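Local atomic coordinates of cadherin-5 (PDB entry 3PPE), a protein that mediates calcium-dependent, mainly homophilic adhesion between endothelial cells and may help organise their intercellular junctions, coupling them to actin fibers. Residues L61-K65 against D130-P134; N98-F104 against A182-L188. Residues are numbered along the deposited sequence.

Both contacts belong to the calcium-bound junction between the first two extracellular cadherin (EC) domains, and all three ions touch both of them. Interaction 1 joins a loop of EC1 to a loop of EC2; in interaction 2 the linker 98-104 meets the end of an EC2 strand. The ions of chains C and E lie close together and that of chain D stands farther off, with Asp132 reaching both E and D. Asp132 OD2 comes within 2.9 Å of Asn100 N, a probable hydrogen bond, and 2.8 Å of Asn98 OD1. Asp132 OD1 and Asp99 OD1 are 3.0 Å apart, two acidic oxygens that are neighbouring ligands of the chain E calcium.

Interaction 1. Residues L61-K65 against D130-P134; sequences LDREK and DADDP. With CA (calcium ion), chain D; CA (calcium ion), chain C; CA (calcium ion), chain E.
Here the LDRE motif of EC1 faces the DAD motif of EC2, two signatures of the calcium-binding junction between cadherin repeats. Residues 61-65 form a loop in which 63-65 take helical backbone angles, and Lys65 N donates a backbone hydrogen bond to Asp62 O (3.0 Å). Asp62, with chi1 t, makes an Asx turn: its OD1 accepts from Glu64 N (3.0 Å) while binding the chain C calcium at 2.3 Å. Arg63 points toward 130-134 and, with chi1 t, chi2 t and chi3 p, turns its guanidinium back to Glu64. Arg63 NH2 makes a salt bridge to Glu64 OE2 (2.9 Å) and lies 3.0 Å from Ala131 O; Asp133 N sits over one guanidinium face. Water 1 links Arg63 NH1 to Asp133 OD1, 2.9 Å from each; outside the segments, Arg63 has Asp96 as its strongest polar partner and Asp133 has Thr135. Glu64 stands opposite Ala131, CA to CA 6.8 Å, with Glu64 CG 3.3 Å from Ala131 O. In its m, p rotamer, Glu64 OE1 binds the chain C calcium (2.3 Å) and that of chain E (2.7 Å), and Glu64 OE2 the latter (2.5 Å). Asp132 OD1 binds the chain E ion and Asp132 OD2 the chain D ion, both at 2.4 Å. Asp130 grips chain D through OD1 (2.6 Å) and OD2 (2.4 Å), and Asp130 OD1 accepts from Asp132 N (3.0 Å) in a second Asx turn. Glu64 OE2 and Asp132 OD1, like-charged and 3.5 Å apart, share the chain E ion, which offsets their repulsion, consistent with calcium rigidifying the interdomain connection.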
loop_
_atom_site.group_PDB
_atom_site.type_symbol
_atom_site.label_atom_id
_atom_site.label_comp_id
_atom_site.label_asym_id
_atom_site.label_seq_id
_atom_site.Cartn_x
_atom_site.Cartn_y
_atom_site.Cartn_z
ATOM N N LEU A 61 -8.906 0.953 11.155
ATOM C CA LEU A 61 -8.611 2.290 11.617
ATOM C C LEU A 61 -9.738 3.313 11.278
ATOM O O LEU A 61 -10.381 3.229 10.242
ATOM C CB LEU A 61 -7.284 2.755 10.987
ATOM C CG LEU A 61 -6.064 1.855 11.246
ATOM C CD1 LEU A 61 -4.894 2.272 10.352
ATOM C CD2 LEU A 61 -5.704 1.862 12.743
ATOM N N ASP A 62 -9.928 4.284 12.148
ATOM C CA ASP A 62 -10.894 5.334 11.903
ATOM C C ASP A 62 -10.135 6.630 11.930
ATOM O O ASP A 62 -9.694 7.046 12.987
ATOM C CB ASP A 62 -11.937 5.306 13.021
ATOM C CG ASP A 62 -13.022 6.369 12.856
ATOM O OD1 ASP A 62 -13.057 7.107 11.839
ATOM O OD2 ASP A 62 -13.845 6.445 13.773
ATOM N N ARG A 63 -9.963 7.268 10.775
ATOM C CA ARG A 63 -9.284 8.580 10.722
ATOM C C ARG A 63 -9.942 9.628 11.643
ATOM O O ARG A 63 -9.266 10.509 12.188
ATOM C CB ARG A 63 -9.215 9.102 9.274
ATOM C CG ARG A 63 -8.241 10.250 9.062
ATOM C CD ARG A 63 -8.715 11.120 7.886
ATOM N NE ARG A 63 -9.990 11.799 8.227
ATOM C CZ ARG A 63 -10.054 12.943 8.916
ATOM N NH1 ARG A 63 -8.951 13.523 9.327
ATOM N NH2 ARG A 63 -11.222 13.476 9.246
ATOM N N GLU A 64 -11.241 9.514 11.843
ATOM C CA GLU A 64 -11.947 10.482 12.687
ATOM C C GLU A 64 -11.671 10.296 14.189
ATOM O O GLU A 64 -11.952 11.186 14.982
ATOM C CB GLU A 64 -13.457 10.466 12.403
ATOM C CG GLU A 64 -13.841 11.198 11.110
ATOM C CD GLU A 64 -13.467 10.476 9.840
ATOM O OE1 GLU A 64 -13.829 9.283 9.653
ATOM O OE2 GLU A 64 -12.822 11.108 8.976
ATOM N N LYS A 65 -11.097 9.149 14.561
ATOM C CA LYS A 65 -10.599 8.915 15.928
ATOM C C LYS A 65 -9.137 9.365 16.052
ATOM O O LYS A 65 -8.774 10.111 16.968
ATOM C CB LYS A 65 -10.613 7.418 16.155
ATOM C CG LYS A 65 -11.323 6.936 17.385
ATOM C CD LYS A 65 -12.845 6.964 17.156
ATOM C CE LYS A 65 -13.539 5.853 17.953
ATOM N NZ LYS A 65 -14.835 6.343 18.516
ATOM N N ASP A 130 -19.052 18.513 8.805
ATOM C CA ASP A 130 -18.821 17.178 8.278
ATOM C C ASP A 130 -17.472 16.753 8.829
ATOM O O ASP A 130 -16.479 17.449 8.613
ATOM C CB ASP A 130 -18.765 17.260 6.763
ATOM C CG ASP A 130 -18.696 15.899 6.105
ATOM O OD1 ASP A 130 -17.795 15.064 6.406
ATOM O OD2 ASP A 130 -19.497 15.692 5.208
ATOM N N ALA A 131 -17.450 15.604 9.504
ATOM C CA ALA A 131 -16.277 15.127 10.239
ATOM C C ALA A 131 -15.140 14.563 9.354
ATOM O O ALA A 131 -14.047 14.274 9.847
ATOM C CB ALA A 131 -16.717 14.088 11.250
ATOM N N ASP A 132 -15.392 14.406 8.062
ATOM C CA ASP A 132 -14.358 13.947 7.138
ATOM C C ASP A 132 -13.258 14.992 6.957
ATOM O O ASP A 132 -13.339 16.115 7.489
ATOM C CB ASP A 132 -14.953 13.462 5.799
ATOM C CG ASP A 132 -15.853 12.273 5.988
ATOM O OD1 ASP A 132 -15.422 11.353 6.689
ATOM O OD2 ASP A 132 -17.015 12.240 5.491
ATOM N N ASP A 133 -12.227 14.624 6.205
ATOM C CA ASP A 133 -11.052 15.473 6.049
ATOM C C ASP A 133 -11.297 16.571 5.019
ATOM O O ASP A 133 -11.586 16.290 3.857
ATOM C CB ASP A 133 -9.836 14.637 5.645
ATOM C CG ASP A 133 -8.545 15.430 5.682
ATOM O OD1 ASP A 133 -7.462 14.806 5.704
ATOM O OD2 ASP A 133 -8.610 16.677 5.691
ATOM N N PRO A 134 -11.183 17.822 5.455
ATOM C CA PRO A 134 -11.556 18.966 4.620
ATOM C C PRO A 134 -10.487 19.278 3.579
ATOM O O PRO A 134 -10.652 20.203 2.783
ATOM C CB PRO A 134 -11.656 20.111 5.629
ATOM C CG PRO A 134 -10.721 19.728 6.718
ATOM C CD PRO A 134 -10.798 18.231 6.816
HETATM CA CA CA D . -18.422 13.714 4.300
HETATM CA CA CA C . -14.124 7.001 9.839
HETATM CA CA CA E . -13.590 9.786 6.969
HETATM O O HOH W 1 -6.341 13.677 8.069
HETATM O O HOH W 2 -11.131 16.256 10.169
HETATM O O HOH W 3 -16.285 7.652 10.825
#

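Interaction 2. Residues N98-F104 against A182-L188. With CA (calcium ion), chain D; CA (calcium ion), chain C; CA (calcium ion), chain E.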
loop_
_atom_site.group_PDB
_atom_site.type_symbol
_atom_site.label_atom_id
_atom_site.label_comp_id
_atom_site.label_asym_id
_atom_site.label_seq_id
_atom_site.Cartn_x
_atom_site.Cartn_y
_atom_site.Cartn_z
ATOM N N ASN A 98 -14.789 9.008 2.557
ATOM C CA ASN A 98 -16.002 9.764 2.823
ATOM C C ASN A 98 -17.020 8.907 3.586
ATOM O O ASN A 98 -17.838 8.223 3.005
ATOM C CB ASN A 98 -16.610 10.334 1.529
ATOM C CG ASN A 98 -17.616 11.429 1.840
ATOM O OD1 ASN A 98 -17.377 12.242 2.749
ATOM N ND2 ASN A 98 -18.738 11.430 1.177
ATOM N N ASP A 99 -16.954 8.925 4.908
ATOM C CA ASP A 99 -17.845 8.092 5.697
ATOM C C ASP A 99 -18.673 8.864 6.734
ATOM O O ASP A 99 -19.301 8.268 7.585
ATOM C CB ASP A 99 -17.090 6.898 6.318
ATOM C CG ASP A 99 -15.927 7.296 7.231
ATOM O OD1 ASP A 99 -15.340 8.410 7.125
ATOM O OD2 ASP A 99 -15.554 6.430 8.093
ATOM N N ASN A 100 -18.660 10.201 6.642
ATOM C CA ASN A 100 -19.468 11.047 7.490
ATOM C C ASN A 100 -20.325 12.003 6.676
ATOM O O ASN A 100 -19.894 12.561 5.645
ATOM C CB ASN A 100 -18.613 11.832 8.517
ATOM C CG ASN A 100 -17.873 10.913 9.493
ATOM O OD1 ASN A 100 -16.782 10.433 9.190
ATOM N ND2 ASN A 100 -18.478 10.625 10.636
ATOM N N ALA A 101 -21.547 12.191 7.132
ATOM C CA ALA A 101 -22.432 13.187 6.509
ATOM C C ALA A 101 -22.340 14.493 7.340
ATOM O O ALA A 101 -21.904 14.479 8.503
ATOM C CB ALA A 101 -23.869 12.656 6.441
ATOM N N PRO A 102 -22.673 15.639 6.735
ATOM C CA PRO A 102 -22.723 16.872 7.557
ATOM C C PRO A 102 -23.843 16.789 8.570
ATOM O O PRO A 102 -24.950 16.235 8.265
ATOM C CB PRO A 102 -22.986 17.985 6.522
ATOM C CG PRO A 102 -22.591 17.319 5.169
ATOM C CD PRO A 102 -23.024 15.900 5.329
ATOM N N ILE A 103 -23.571 17.285 9.780
ATOM C CA ILE A 103 -24.586 17.293 10.844
ATOM C C ILE A 103 -24.737 18.715 11.352
ATOM O O ILE A 103 -23.753 19.403 11.603
ATOM C CB ILE A 103 -24.231 16.320 12.023
ATOM C CG1 ILE A 103 -24.152 14.857 11.545
ATOM C CG2 ILE A 103 -25.276 16.381 13.154
ATOM C CD1 ILE A 103 -23.161 14.073 12.358
ATOM N N PHE A 104 -25.976 19.183 11.480
ATOM C CA PHE A 104 -26.176 20.560 11.933
ATOM C C PHE A 104 -25.595 20.805 13.306
ATOM O O PHE A 104 -25.441 19.861 14.075
ATOM C CB PHE A 104 -27.637 20.940 11.832
ATOM C CG PHE A 104 -28.031 21.291 10.427
ATOM C CD1 PHE A 104 -28.621 20.341 9.603
ATOM C CD2 PHE A 104 -27.743 22.566 9.914
ATOM C CE1 PHE A 104 -28.995 20.667 8.268
ATOM C CE2 PHE A 104 -28.083 22.887 8.583
ATOM C CZ PHE A 104 -28.723 21.916 7.777
ATOM N N ALA A 182 -28.654 19.139 5.028
ATOM C CA ALA A 182 -27.279 19.285 4.563
ATOM C C ALA A 182 -26.751 17.978 3.982
ATOM O O ALA A 182 -27.246 16.898 4.306
ATOM C CB ALA A 182 -26.385 19.766 5.694
ATOM N N LYS A 183 -25.741 18.083 3.125
ATOM C CA LYS A 183 -25.323 16.961 2.291
ATOM C C LYS A 183 -24.008 17.261 1.582
ATOM O O LYS A 183 -23.918 18.200 0.791
ATOM C CB LYS A 183 -26.408 16.620 1.268
ATOM C CG LYS A 183 -25.958 15.652 0.187
ATOM C CD LYS A 183 -27.137 15.157 -0.637
ATOM C CE LYS A 183 -27.819 16.302 -1.367
ATOM N NZ LYS A 183 -27.281 16.481 -2.744
ATOM N N ASP A 184 -22.989 16.457 1.869
ATOM C CA ASP A 184 -21.655 16.689 1.331
ATOM C C ASP A 184 -21.610 16.419 -0.169
ATOM O O ASP A 184 -22.493 15.759 -0.718
ATOM C CB ASP A 184 -20.626 15.816 2.053
ATOM C CG ASP A 184 -20.692 14.363 1.625
ATOM O OD1 ASP A 184 -20.166 13.500 2.360
ATOM O OD2 ASP A 184 -21.270 14.084 0.554
ATOM N N ALA A 185 -20.577 16.933 -0.828
ATOM C CA ALA A 185 -20.595 17.093 -2.277
ATOM C C ALA A 185 -20.626 15.741 -2.981
ATOM O O ALA A 185 -20.894 15.660 -4.179
ATOM C CB ALA A 185 -19.394 17.905 -2.736
ATOM N N LEU A 186 -20.348 14.681 -2.228
ATOM C CA LEU A 186 -20.371 13.328 -2.771
ATOM C C LEU A 186 -21.712 12.651 -2.509
ATOM O O LEU A 186 -21.954 11.534 -2.965
ATOM C CB LEU A 186 -19.235 12.494 -2.177
ATOM C CG LEU A 186 -17.828 12.799 -2.694
ATOM C CD1 LEU A 186 -17.280 14.061 -2.044
ATOM C CD2 LEU A 186 -16.899 11.620 -2.451
ATOM N N GLY A 187 -22.580 13.335 -1.770
ATOM C CA GLY A 187 -23.988 12.985 -1.728
ATOM C C GLY A 187 -24.399 12.396 -0.392
ATOM O O GLY A 187 -25.540 11.968 -0.217
ATOM N N LEU A 188 -23.466 12.375 0.552
ATOM C CA LEU A 188 -23.680 11.699 1.827
ATOM C C LEU A 188 -24.648 12.479 2.709
ATOM O O LEU A 188 -24.345 13.587 3.152
ATOM C CB LEU A 188 -22.350 11.498 2.556
ATOM C CG LEU A 188 -22.103 10.106 3.140
ATOM C CD1 LEU A 188 -22.356 9.030 2.097
ATOM C CD2 LEU A 188 -20.690 9.999 3.694
HETATM CA CA CA D . -18.422 13.714 4.300
HETATM CA CA CA C . -14.124 7.001 9.839
HETATM CA CA CA E . -13.590 9.786 6.969
HETATM O O HOH W 3 -16.285 7.652 10.825
#
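The NDN end of the linker's DINDN calcium motif, a hallmark of the cadherin fold, meets EC2 where strand 175-184 runs into the turn 184-187 and the chain heads back toward strand 194-202. At Ala182 the contact is apolar: Ala182 CB lies 3.9 Å from Pro102 CB and 3.8 Å from Phe104 CE1, a patch that also packs on Ala128 of strand 122-129. Lys183 points away, but Lys183 N is 3.8 Å from Pro102 CG. Asp184 then opens a type I turn ending at Gly187, whose positive phi suits glycine. Asp184 OD2 is taken up by the turn itself, accepting from Leu188 N at 2.8 Å. Asp184 OD1 holds the chain D calcium at 2.6 Å, alongside Asn98 OD1 at 2.4 Å and Asn100 O at 2.3 Å, with Asp130, Asp132 and His139 also binding; Asn98 ND2 donates to Asp184 OD1 at 2.8 Å. Leu186 CB packs 3.6 Å from Asn98 ND2, and Leu188 CD2 comes 3.4 Å from Asn98 O and 3.3 Å from Asn100 O.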